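Local coordinates for protein putative polyketide biosynthesis enoyl-CoA hydratase homolog pksH (Bacillus subtilis, PDB 3HP0) that dehydrates the (S)-3-hydroxy-3-methylglutaryl group carried by PksL to 3-methylglutaconyl during biosynthesis of the antibiotic bacillaene, at residues 94-99 and 116-121. Numbering follows the deposited sequence.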
loop_
_atom_site.group_PDB
_atom_site.type_symbol
_atom_site.label_atom_id
_atom_site.label_comp_id
_atom_site.label_asym_id
_atom_site.label_seq_id
_atom_site.Cartn_x
_atom_site.Cartn_y
_atom_site.Cartn_z
HETATM N N MSE A 94 -6.927 5.516 1.687
HETATM C CA MSE A 94 -7.753 6.135 2.725
HETATM C C MSE A 94 -9.022 5.317 2.935
HETATM O O MSE A 94 -9.484 5.146 4.057
HETATM C CB MSE A 94 -8.144 7.560 2.343
HETATM C CG MSE A 94 -7.004 8.555 2.372
HETATM SE SE MSE A 94 -7.656 10.380 2.586
HETATM C CE MSE A 94 -7.756 10.405 4.523
ATOM N N LYS A 95 -9.570 4.808 1.841
ATOM C CA LYS A 95 -10.793 4.013 1.876
ATOM C C LYS A 95 -10.549 2.769 2.740
ATOM O O LYS A 95 -11.383 2.399 3.575
ATOM C CB LYS A 95 -11.174 3.597 0.451
ATOM C CG LYS A 95 -12.654 3.374 0.205
ATOM C CD LYS A 95 -13.398 4.703 0.188
ATOM C CE LYS A 95 -14.693 4.618 -0.621
ATOM N NZ LYS A 95 -15.368 5.952 -0.772
ATOM N N LEU A 96 -9.402 2.128 2.528
ATOM C CA LEU A 96 -9.038 0.945 3.288
ATOM C C LEU A 96 -9.109 1.227 4.775
ATOM O O LEU A 96 -9.505 0.362 5.552
ATOM C CB LEU A 96 -7.624 0.496 2.926
ATOM C CG LEU A 96 -7.388 -0.479 1.771
ATOM C CD1 LEU A 96 -8.622 -0.665 0.910
ATOM C CD2 LEU A 96 -6.227 0.044 0.962
ATOM N N GLN A 97 -8.727 2.438 5.175
ATOM C CA GLN A 97 -8.763 2.815 6.589
ATOM C C GLN A 97 -10.138 3.292 7.053
ATOM O O GLN A 97 -10.426 3.311 8.251
ATOM C CB GLN A 97 -7.814 3.971 6.870
ATOM C CG GLN A 97 -6.374 3.753 6.606
ATOM C CD GLN A 97 -5.537 4.772 7.350
ATOM O OE1 GLN A 97 -5.606 5.974 7.072
ATOM N NE2 GLN A 97 -4.754 4.300 8.315
ATOM N N THR A 98 -10.979 3.682 6.109
ATOM C CA THR A 98 -12.269 4.252 6.453
ATOM C C THR A 98 -13.536 3.450 6.162
ATOM O O THR A 98 -14.548 3.635 6.823
ATOM C CB THR A 98 -12.414 5.639 5.767
ATOM O OG1 THR A 98 -11.314 6.476 6.150
ATOM C CG2 THR A 98 -13.693 6.320 6.206
ATOM N N GLY A 99 -13.480 2.570 5.177
ATOM C CA GLY A 99 -14.655 1.808 4.808
ATOM C C GLY A 99 -15.321 0.954 5.869
ATOM O O GLY A 99 -14.703 0.581 6.867
ATOM N N LEU A 116 3.943 -0.825 0.369
ATOM C CA LEU A 116 4.025 -0.289 1.714
ATOM C C LEU A 116 2.798 0.565 2.009
ATOM O O LEU A 116 2.273 0.554 3.125
ATOM C CB LEU A 116 5.304 0.531 1.873
ATOM C CG LEU A 116 5.784 0.610 3.317
ATOM C CD1 LEU A 116 5.660 -0.769 3.980
ATOM C CD2 LEU A 116 7.220 1.088 3.351
ATOM N N GLY A 117 2.348 1.314 1.006
ATOM C CA GLY A 117 1.156 2.119 1.185
ATOM C C GLY A 117 0.029 1.183 1.598
ATOM O O GLY A 117 -0.586 1.351 2.656
ATOM N N PHE A 118 -0.220 0.177 0.763
ATOM C CA PHE A 118 -1.259 -0.817 1.020
ATOM C C PHE A 118 -1.183 -1.451 2.415
ATOM O O PHE A 118 -2.160 -1.438 3.154
ATOM C CB PHE A 118 -1.200 -1.922 -0.048
ATOM C CG PHE A 118 -1.784 -1.517 -1.368
ATOM C CD1 PHE A 118 -3.162 -1.501 -1.554
ATOM C CD2 PHE A 118 -0.959 -1.126 -2.428
ATOM C CE1 PHE A 118 -3.721 -1.099 -2.774
ATOM C CE2 PHE A 118 -1.512 -0.719 -3.661
ATOM C CZ PHE A 118 -2.898 -0.706 -3.825
ATOM N N VAL A 119 -0.028 -2.002 2.771
ATOM C CA VAL A 119 0.133 -2.652 4.068
ATOM C C VAL A 119 -0.094 -1.715 5.254
ATOM O O VAL A 119 -0.693 -2.104 6.261
ATOM C CB VAL A 119 1.533 -3.297 4.192
ATOM C CG1 VAL A 119 1.728 -3.849 5.583
ATOM C CG2 VAL A 119 1.694 -4.417 3.150
ATOM N N SER A 120 0.384 -0.484 5.126
ATOM C CA SER A 120 0.254 0.506 6.179
ATOM C C SER A 120 -1.187 0.946 6.359
ATOM O O SER A 120 -1.637 1.151 7.488
ATOM C CB SER A 120 1.091 1.746 5.853
ATOM O OG SER A 120 2.445 1.416 5.608
ATOM N N ALA A 121 -1.892 1.099 5.238
ATOM C CA ALA A 121 -3.274 1.555 5.235
ATOM C C ALA A 121 -4.300 0.558 5.760
ATOM O O ALA A 121 -5.294 0.965 6.378
ATOM C CB ALA A 121 -3.661 1.984 3.828
#
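A121 meets both L96 and Q97, and its small side chain lets helix 115-121 come close to helix 87-98, the CA atoms of Q97 and A121 being 5.8 Å apart. The bond from CA to CB of L96 is directed toward helix 115-121, and its methyl CD2 touches two apolar partners there, A121 CB and F118 CD1, each at 4.3 Å; it approaches the F118 ring obliquely. Leucine suits this buried place, since one methyl serves both neighbours. Q97 uses its aliphatic part: CG, set beside its own backbone N (chi1 -61°), comes to 3.0 Å from A121 O, a close carbon-to-oxygen approach, while the amide NE2 stays 3.9 Å from that oxygen. No hydrogen bond joins the two segments directly; what they share is van der Waals contact.

The hydroxyls of S120 and T98 turn back onto their own helices, as suits small hydroxyl residues there. S120 OG donates a hydrogen bond to L116 O at 2.6 Å, reaching it from the opposite face to S120 N, and T98 OG1 donates one to M94 O from above the carbonyl plane. The F118 ring meets W93 edge-to-face and also touches F22; its side chain is about 12 Å from that of the active-site residue D68.

The segments run nearly parallel, at 15°, inside the crotonase-like fold. L43 of helix 34-48 touches L96, F150 of helix 148-155 touches Q97 and S120, and strand 102-107, which follows helix 87-98, supplies T103, whose OG1 is hydrogen-bonded to L96 O.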